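Local coordinates for pectinesterase (Aspergillus niger, PDB 5C1E), which hydrolyses the methyl esters of pectin galacturonate units, releasing methanol, at residues A[231-245]-A[258-272]. Residues are numbered along the deposited sequence; the frame is centred on the assembly and turned at random.
Sequences YQNSVLSDIINPKGW and EYNNSGAGSDTSDRE
The last coils of the parallel beta-helix stack here, Y231 and Q232 of strand 228-232 pairing in parallel with E258 and Y259 of strand 255-259, an edge strand of its sheet. Past the strands both segments turn at the asparagines N233 and N260, at matching places in the two turns. N260 ND2 donates to N233 OD1 (3.0 Å) within both carbonyl and amide planes, although the two amide planes stand 76° apart. N261, its CG beside the backbone N (chi1 -62°), sends its amide across to the neighbouring coil: OD1 takes S234 N on a lone pair (2.9 Å), while ND2 reaches Y231 O from above the carbonyl plane. The backbone pairing resumes at S262, whose N binds S234 O and whose O receives L236 N; G265 N then closes on L236 O (2.8 Å). Farther along, the R271 chain bends at chi2 (-75°), bringing CD to 3.6 Å from G244 CA. Its NH1 donates to P242 O (3.0 Å) and to a water lying near I240 O and G265 O, its NH2 to G265 O (2.8 Å) and E258 OE1 (3.1 Å). The guanidinium is thus fixed in its orientation by acceptors near its plane and joins both end loops to the carboxylate of E258, which probably offsets the charge of R271.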
ATOM      1  N   TYR A 231       5.686 -13.994  -1.578  1.00 15.74           N
ATOM      2  CA  TYR A 231       6.624 -13.322  -0.692  1.00 15.91           C
ATOM      3  C   TYR A 231       8.007 -13.866  -1.032  1.00 16.83           C
ATOM      4  O   TYR A 231       8.244 -15.074  -0.932  1.00 17.67           O
ATOM      5  CB  TYR A 231       6.329 -13.619   0.779  1.00 15.85           C
ATOM      6  CG  TYR A 231       5.127 -12.913   1.399  1.00 15.89           C
ATOM      7  CD1 TYR A 231       3.831 -13.338   1.120  1.00 16.24           C
ATOM      8  CD2 TYR A 231       5.290 -11.914   2.348  1.00 15.77           C
ATOM      9  CE1 TYR A 231       2.727 -12.727   1.715  1.00 15.86           C
ATOM     10  CE2 TYR A 231       4.196 -11.299   2.954  1.00 15.74           C
ATOM     11  CZ  TYR A 231       2.912 -11.700   2.623  1.00 15.89           C
ATOM     12  OH  TYR A 231       1.804 -11.113   3.224  1.00 15.63           O
ATOM     13  N   GLN A 232       8.898 -12.984  -1.466  1.00 17.82           N
ATOM     14  CA  GLN A 232      10.215 -13.395  -1.948  1.00 17.99           C
ATOM     15  C   GLN A 232      11.324 -12.505  -1.400  1.00 17.77           C
ATOM     16  O   GLN A 232      11.142 -11.286  -1.216  1.00 16.99           O
ATOM     17  CB  GLN A 232      10.245 -13.395  -3.486  1.00 18.21           C
ATOM     18  CG  GLN A 232       9.828 -12.094  -4.126  1.00 18.18           C
ATOM     19  CD  GLN A 232       9.785 -12.163  -5.647  1.00 18.32           C
ATOM     20  OE1 GLN A 232       9.395 -13.168  -6.216  1.00 18.83           O
ATOM     21  NE2 GLN A 232      10.128 -11.077  -6.297  1.00 18.95           N
ATOM     22  N   ASN A 233      12.487 -13.107  -1.151  1.00 18.59           N
ATOM     23  CA  ASN A 233      13.651 -12.351  -0.706  1.00 19.03           C
ATOM     24  C   ASN A 233      13.368 -11.457   0.508  1.00 18.85           C
ATOM     25  O   ASN A 233      13.969 -10.387   0.643  1.00 18.20           O
ATOM     26  CB  ASN A 233      14.186 -11.486  -1.852  1.00 20.02           C
ATOM     27  CG  ASN A 233      14.476 -12.279  -3.106  1.00 21.44           C
ATOM     28  OD1 ASN A 233      15.131 -13.312  -3.053  1.00 21.52           O
ATOM     29  ND2 ASN A 233      14.008 -11.780  -4.255  1.00 22.98           N
ATOM     30  N   SER A 234      12.459 -11.898   1.383  1.00 17.51           N
ATOM     31  CA  SER A 234      11.972 -11.074   2.471  1.00 18.13           C
ATOM     32  C   SER A 234      12.260 -11.672   3.830  1.00 17.88           C
ATOM     33  O   SER A 234      12.528 -12.878   3.958  1.00 18.90           O
ATOM     34  CB  SER A 234      10.457 -10.868   2.351  1.00 18.11           C
ATOM     35  OG  SER A 234      10.131 -10.122   1.209  1.00 17.60           O
ATOM     36  N   VAL A 235      12.207 -10.812   4.841  1.00 17.40           N
ATOM     37  CA  VAL A 235      12.347 -11.208   6.229  1.00 17.69           C
ATOM     38  C   VAL A 235      10.976 -11.350   6.884  1.00 17.53           C
ATOM     39  O   VAL A 235      10.187 -10.398   6.912  1.00 17.96           O
ATOM     40  CB  VAL A 235      13.208 -10.220   7.033  1.00 18.67           C
ATOM     41  CG1 VAL A 235      13.455 -10.767   8.437  1.00 19.82           C
ATOM     42  CG2 VAL A 235      14.545  -9.991   6.338  1.00 19.65           C
ATOM     43  N   LEU A 236      10.709 -12.539   7.408  1.00 17.26           N
ATOM     44  CA  LEU A 236       9.443 -12.858   8.067  1.00 18.35           C
ATOM     45  C   LEU A 236       9.717 -13.145   9.530  1.00 19.14           C
ATOM     46  O   LEU A 236      10.437 -14.113   9.851  1.00 19.81           O
ATOM     47  CB  LEU A 236       8.820 -14.083   7.427  1.00 18.50           C
ATOM     48  CG  LEU A 236       8.524 -14.007   5.921  1.00 18.78           C
ATOM     49  CD1 LEU A 236       7.996 -15.365   5.503  1.00 19.36           C
ATOM     50  CD2 LEU A 236       7.529 -12.902   5.612  1.00 19.01           C
ATOM     51  N   SER A 237       9.163 -12.320  10.419  1.00 18.56           N
ATOM     52  CA  SER A 237       9.385 -12.516  11.848  1.00 19.50           C
ATOM     53  C   SER A 237       8.546 -13.683  12.381  1.00 20.61           C
ATOM     54  O   SER A 237       7.730 -14.265  11.652  1.00 18.86           O
ATOM     55  CB  SER A 237       9.079 -11.236  12.624  1.00 19.35           C
ATOM     56  OG  SER A 237       7.698 -11.106  12.895  1.00 18.53           O
ATOM     57  N   ASP A 238       8.716 -13.983  13.665  1.00 21.14           N
ATOM     58  CA  ASP A 238       7.975 -15.079  14.296  1.00 21.98           C
ATOM     59  C   ASP A 238       6.469 -14.848  14.418  1.00 21.52           C
ATOM     60  O   ASP A 238       5.765 -15.707  14.929  1.00 20.63           O
ATOM     61  CB  ASP A 238       8.566 -15.431  15.671  1.00 24.54           C
ATOM     62  CG  ASP A 238       8.269 -14.388  16.747  1.00 25.74           C
ATOM     63  OD1 ASP A 238       7.686 -13.317  16.467  1.00 26.19           O
ATOM     64  OD2 ASP A 238       8.642 -14.654  17.908  1.00 30.29           O
ATOM     65  N   ILE A 239       5.959 -13.711  13.946  1.00 20.48           N
ATOM     66  CA  ILE A 239       4.501 -13.542  13.866  1.00 19.88           C
ATOM     67  C   ILE A 239       3.812 -14.504  12.898  1.00 18.81           C
ATOM     68  O   ILE A 239       2.628 -14.790  13.062  1.00 17.61           O
ATOM     69  CB  ILE A 239       4.068 -12.092  13.531  1.00 20.01           C
ATOM     70  CG1 ILE A 239       4.550 -11.643  12.135  1.00 19.80           C
ATOM     71  CG2 ILE A 239       4.560 -11.147  14.623  1.00 20.00           C
ATOM     72  CD1 ILE A 239       3.956 -10.322  11.691  1.00 20.18           C
ATOM     73  N   ILE A 240       4.537 -15.001  11.899  1.00 18.33           N
ATOM     74  CA  ILE A 240       3.909 -15.843  10.867  1.00 18.19           C
ATOM     75  C   ILE A 240       3.577 -17.240  11.385  1.00 19.12           C
ATOM     76  O   ILE A 240       4.459 -18.003  11.805  1.00 19.65           O
ATOM     77  CB  ILE A 240       4.760 -15.915   9.580  1.00 18.18           C
ATOM     78  CG1 ILE A 240       4.991 -14.505   9.013  1.00 18.42           C
ATOM     79  CG2 ILE A 240       4.095 -16.820   8.545  1.00 18.19           C
ATOM     80  CD1 ILE A 240       3.725 -13.718   8.740  1.00 18.29           C
ATOM     81  N   ASN A 241       2.293 -17.571  11.354  1.00 19.15           N
ATOM     82  CA  ASN A 241       1.833 -18.890  11.730  1.00 19.90           C
ATOM     83  C   ASN A 241       2.508 -19.953  10.852  1.00 19.82           C
ATOM     84  O   ASN A 241       2.699 -19.744   9.668  1.00 19.70           O
ATOM     85  CB  ASN A 241       0.314 -18.945  11.594  1.00 20.35           C
ATOM     86  CG  ASN A 241      -0.261 -20.254  12.070  1.00 20.94           C
ATOM     87  OD1 ASN A 241      -0.212 -21.252  11.359  1.00 20.36           O
ATOM     88  ND2 ASN A 241      -0.772 -20.268  13.297  1.00 22.89           N
ATOM     89  N   PRO A 242       2.882 -21.103  11.430  1.00 20.78           N
ATOM     90  CA  PRO A 242       3.530 -22.145  10.621  1.00 20.63           C
ATOM     91  C   PRO A 242       2.786 -22.574   9.349  1.00 19.73           C
ATOM     92  O   PRO A 242       3.429 -22.912   8.368  1.00 18.38           O
ATOM     93  CB  PRO A 242       3.642 -23.315  11.591  1.00 21.16           C
ATOM     94  CG  PRO A 242       3.775 -22.677  12.928  1.00 21.95           C
ATOM     95  CD  PRO A 242       3.048 -21.357  12.874  1.00 21.50           C
ATOM     96  N   LYS A 243       1.457 -22.560   9.368  1.00 20.01           N
ATOM     97  CA  LYS A 243       0.673 -22.872   8.159  1.00 20.18           C
ATOM     98  C   LYS A 243       0.842 -21.826   7.039  1.00 18.69           C
ATOM     99  O   LYS A 243       0.566 -22.113   5.868  1.00 17.61           O
ATOM    100  CB  LYS A 243      -0.796 -23.086   8.509  1.00 23.60           C
ATOM    101  CG  LYS A 243      -1.024 -24.210   9.514  1.00 26.85           C
ATOM    102  CD  LYS A 243      -2.494 -24.522   9.751  1.00 30.44           C
ATOM    103  CE  LYS A 243      -3.311 -23.331  10.258  1.00 34.62           C
ATOM    104  NZ  LYS A 243      -2.920 -22.856  11.615  1.00 38.63           N
ATOM    105  N   GLY A 244       1.255 -20.613   7.411  1.00 17.07           N
ATOM    106  CA  GLY A 244       1.568 -19.548   6.466  1.00 15.91           C
ATOM    107  C   GLY A 244       0.340 -18.827   5.934  1.00 15.73           C
ATOM    108  O   GLY A 244       0.251 -17.595   5.994  1.00 15.61           O
ATOM    109  N   TRP A 245      -0.590 -19.590   5.382  1.00 15.73           N
ATOM    110  CA  TRP A 245      -1.774 -19.032   4.758  1.00 15.99           C
ATOM    111  C   TRP A 245      -3.038 -19.596   5.401  1.00 16.77           C
ATOM    112  O   TRP A 245      -3.011 -20.688   5.984  1.00 18.15           O
ATOM    113  CB  TRP A 245      -1.757 -19.337   3.273  1.00 15.36           C
ATOM    114  CG  TRP A 245      -0.464 -18.990   2.589  1.00 15.61           C
ATOM    115  CD1 TRP A 245       0.651 -19.773   2.497  1.00 15.47           C
ATOM    116  CD2 TRP A 245      -0.149 -17.769   1.904  1.00 15.20           C
ATOM    117  NE1 TRP A 245       1.639 -19.113   1.798  1.00 15.81           N
ATOM    118  CE2 TRP A 245       1.176 -17.878   1.437  1.00 15.20           C
ATOM    119  CE3 TRP A 245      -0.853 -16.597   1.649  1.00 14.70           C
ATOM    120  CZ2 TRP A 245       1.786 -16.880   0.692  1.00 15.64           C
ATOM    121  CZ3 TRP A 245      -0.244 -15.596   0.940  1.00 14.54           C
ATOM    122  CH2 TRP A 245       1.060 -15.741   0.455  1.00 14.98           C
ATOM    123  N   GLU A 258       6.317 -18.816  -1.782  1.00 16.87           N
ATOM    124  CA  GLU A 258       7.440 -18.193  -1.093  1.00 17.94           C
ATOM    125  C   GLU A 258       8.746 -18.530  -1.801  1.00 19.12           C
ATOM    126  O   GLU A 258       8.902 -19.627  -2.327  1.00 19.35           O
ATOM    127  CB  GLU A 258       7.507 -18.672   0.332  1.00 17.77           C
ATOM    128  CG  GLU A 258       6.427 -18.109   1.229  1.00 18.34           C
ATOM    129  CD  GLU A 258       6.483 -18.764   2.588  1.00 18.39           C
ATOM    130  OE1 GLU A 258       7.177 -18.207   3.464  1.00 18.87           O
ATOM    131  OE2 GLU A 258       5.878 -19.847   2.756  1.00 18.37           O
ATOM    132  N   TYR A 259       9.682 -17.589  -1.832  1.00 20.82           N
ATOM    133  CA  TYR A 259      10.971 -17.847  -2.463  1.00 22.27           C
ATOM    134  C   TYR A 259      12.084 -17.086  -1.759  1.00 22.05           C
ATOM    135  O   TYR A 259      12.096 -15.858  -1.763  1.00 20.81           O
ATOM    136  CB  TYR A 259      10.968 -17.477  -3.951  1.00 24.11           C
ATOM    137  CG  TYR A 259      12.278 -17.855  -4.605  1.00 27.31           C
ATOM    138  CD1 TYR A 259      12.512 -19.165  -5.019  1.00 29.70           C
ATOM    139  CD2 TYR A 259      13.303 -16.925  -4.753  1.00 29.75           C
ATOM    140  CE1 TYR A 259      13.720 -19.535  -5.582  1.00 32.44           C
ATOM    141  CE2 TYR A 259      14.517 -17.287  -5.313  1.00 32.40           C
ATOM    142  CZ  TYR A 259      14.716 -18.598  -5.725  1.00 33.83           C
ATOM    143  OH  TYR A 259      15.910 -18.979  -6.294  1.00 37.13           O
ATOM    144  N   ASN A 260      13.019 -17.832  -1.173  1.00 22.30           N
ATOM    145  CA  ASN A 260      14.226 -17.253  -0.576  1.00 22.07           C
ATOM    146  C   ASN A 260      13.937 -16.231   0.536  1.00 21.43           C
ATOM    147  O   ASN A 260      14.548 -15.166   0.578  1.00 21.84           O
ATOM    148  CB  ASN A 260      15.106 -16.604  -1.668  1.00 23.55           C
ATOM    149  CG  ASN A 260      16.495 -16.245  -1.153  1.00 25.61           C
ATOM    150  OD1 ASN A 260      17.105 -17.024  -0.424  1.00 25.89           O
ATOM    151  ND2 ASN A 260      16.968 -15.041  -1.478  1.00 27.46           N
ATOM    152  N   ASN A 261      13.017 -16.561   1.443  1.00 20.20           N
ATOM    153  CA  ASN A 261      12.781 -15.724   2.607  1.00 19.82           C
ATOM    154  C   ASN A 261      13.653 -16.174   3.778  1.00 20.60           C
ATOM    155  O   ASN A 261      14.143 -17.317   3.814  1.00 21.57           O
ATOM    156  CB  ASN A 261      11.308 -15.775   3.018  1.00 18.73           C
ATOM    157  CG  ASN A 261      10.385 -15.247   1.936  1.00 18.49           C
ATOM    158  OD1 ASN A 261      10.680 -14.242   1.281  1.00 17.77           O
ATOM    159  ND2 ASN A 261       9.261 -15.915   1.749  1.00 17.50           N
ATOM    160  N   SER A 262      13.817 -15.275   4.735  1.00 19.83           N
ATOM    161  CA  SER A 262      14.563 -15.555   5.949  1.00 21.13           C
ATOM    162  C   SER A 262      13.774 -15.128   7.186  1.00 21.40           C
ATOM    163  O   SER A 262      12.668 -14.619   7.077  1.00 19.81           O
ATOM    164  CB  SER A 262      15.903 -14.836   5.883  1.00 21.86           C
ATOM    165  OG  SER A 262      15.750 -13.427   6.008  1.00 21.47           O
ATOM    166  N   GLY A 263      14.353 -15.355   8.367  1.00 21.80           N
ATOM    167  CA  GLY A 263      13.727 -14.961   9.628  1.00 22.02           C
ATOM    168  C   GLY A 263      12.994 -16.087  10.330  1.00 22.07           C
ATOM    169  O   GLY A 263      12.744 -17.150   9.764  1.00 21.12           O
ATOM    170  N   ALA A 264      12.617 -15.827  11.571  1.00 21.98           N
ATOM    171  CA  ALA A 264      12.010 -16.837  12.415  1.00 22.24           C
ATOM    172  C   ALA A 264      10.699 -17.367  11.844  1.00 21.98           C
ATOM    173  O   ALA A 264      10.343 -18.503  12.114  1.00 20.83           O
ATOM    174  CB  ALA A 264      11.806 -16.294  13.822  1.00 23.22           C
ATOM    175  N   GLY A 265      10.005 -16.568  11.027  1.00 20.80           N
ATOM    176  CA  GLY A 265       8.740 -17.006  10.425  1.00 20.12           C
ATOM    177  C   GLY A 265       8.806 -17.633   9.040  1.00 20.95           C
ATOM    178  O   GLY A 265       7.752 -17.877   8.406  1.00 20.15           O
ATOM    179  N   SER A 266      10.025 -17.938   8.578  1.00 21.06           N
ATOM    180  CA  SER A 266      10.234 -18.395   7.207  1.00 21.24           C
ATOM    181  C   SER A 266      10.365 -19.907   7.026  1.00 21.27           C
ATOM    182  O   SER A 266      10.577 -20.355   5.917  1.00 21.32           O
ATOM    183  CB  SER A 266      11.489 -17.743   6.626  1.00 21.75           C
ATOM    184  OG  SER A 266      12.660 -18.130   7.344  1.00 22.09           O
ATOM    185  N   ASP A 267      10.269 -20.697   8.087  1.00 22.19           N
ATOM    186  CA  ASP A 267      10.331 -22.157   7.908  1.00 23.94           C
ATOM    187  C   ASP A 267       9.072 -22.566   7.135  1.00 22.71           C
ATOM    188  O   ASP A 267       7.987 -22.234   7.558  1.00 22.76           O
ATOM    189  CB  ASP A 267      10.367 -22.847   9.267  1.00 25.53           C
ATOM    190  CG  ASP A 267      10.669 -24.340   9.177  1.00 27.92           C
ATOM    191  OD1 ASP A 267      10.377 -24.999   8.168  1.00 28.41           O
ATOM    192  OD2 ASP A 267      11.206 -24.860  10.169  1.00 33.18           O
ATOM    193  N   THR A 268       9.230 -23.268   6.015  1.00 23.05           N
ATOM    194  CA  THR A 268       8.088 -23.661   5.165  1.00 23.56           C
ATOM    195  C   THR A 268       7.612 -25.108   5.363  1.00 24.27           C
ATOM    196  O   THR A 268       6.715 -25.548   4.661  1.00 23.88           O
ATOM    197  CB  THR A 268       8.402 -23.471   3.659  1.00 23.90           C
ATOM    198  OG1 THR A 268       9.513 -24.292   3.288  1.00 24.84           O
ATOM    199  CG2 THR A 268       8.720 -21.999   3.333  1.00 23.73           C
ATOM    200  N   SER A 269       8.178 -25.846   6.323  1.00 25.63           N
ATOM    201  CA  SER A 269       7.885 -27.291   6.435  1.00 27.37           C
ATOM    202  C   SER A 269       6.449 -27.618   6.886  1.00 26.19           C
ATOM    203  O   SER A 269       5.973 -28.723   6.647  1.00 25.81           O
ATOM    204  CB  SER A 269       8.899 -27.984   7.370  1.00 29.37           C
ATOM    205  OG  SER A 269       8.657 -27.625   8.719  1.00 31.69           O
ATOM    206  N   ASP A 270       5.758 -26.676   7.533  1.00 24.57           N
ATOM    207  CA  ASP A 270       4.377 -26.908   7.964  1.00 24.35           C
ATOM    208  C   ASP A 270       3.364 -26.081   7.156  1.00 22.10           C
ATOM    209  O   ASP A 270       2.224 -25.962   7.553  1.00 20.05           O
ATOM    210  CB  ASP A 270       4.202 -26.592   9.450  1.00 27.49           C
ATOM    211  CG  ASP A 270       4.850 -27.628  10.362  1.00 31.21           C
ATOM    212  OD1 ASP A 270       5.096 -28.767   9.917  1.00 35.23           O
ATOM    213  OD2 ASP A 270       5.095 -27.302  11.537  1.00 35.11           O
ATOM    214  N   ARG A 271       3.786 -25.531   6.027  1.00 19.87           N
ATOM    215  CA  ARG A 271       2.898 -24.657   5.233  1.00 20.18           C
ATOM    216  C   ARG A 271       1.713 -25.402   4.650  1.00 19.70           C
ATOM    217  O   ARG A 271       1.770 -26.609   4.418  1.00 18.80           O
ATOM    218  CB  ARG A 271       3.667 -23.994   4.096  1.00 19.39           C
ATOM    219  CG  ARG A 271       4.711 -23.002   4.579  1.00 19.32           C
ATOM    220  CD  ARG A 271       4.063 -21.703   5.065  1.00 19.66           C
ATOM    221  NE  ARG A 271       5.055 -20.636   5.222  1.00 19.72           N
ATOM    222  CZ  ARG A 271       5.503 -20.131   6.380  1.00 20.19           C
ATOM    223  NH1 ARG A 271       5.068 -20.560   7.561  1.00 20.34           N
ATOM    224  NH2 ARG A 271       6.412 -19.167   6.346  1.00 21.25           N
ATOM    225  N   GLU A 272       0.647 -24.645   4.423  1.00 19.74           N
ATOM    226  CA  GLU A 272      -0.538 -25.105   3.722  1.00 20.56           C
ATOM    227  C   GLU A 272      -0.861 -24.114   2.611  1.00 18.58           C
ATOM    228  O   GLU A 272      -0.459 -22.948   2.672  1.00 18.58           O
ATOM    229  CB  GLU A 272      -1.743 -25.221   4.673  1.00 22.84           C
ATOM    230  CG  GLU A 272      -1.603 -26.282   5.756  1.00 26.63           C
ATOM    231  CD  GLU A 272      -2.823 -26.371   6.677  1.00 30.91           C
ATOM    232  OE1 GLU A 272      -3.820 -25.629   6.469  1.00 32.99           O
ATOM    233  OE2 GLU A 272      -2.779 -27.189   7.627  1.00 35.19           O
TER
HETATM  234  O   HOH W   1      15.867 -12.398   3.749  1.00 35.94           O
HETATM  235  O   HOH W   2       6.051 -19.787  10.191  1.00 21.72           O
HETATM  236  O   HOH W   3       6.015 -23.959   8.396  1.00 21.90           O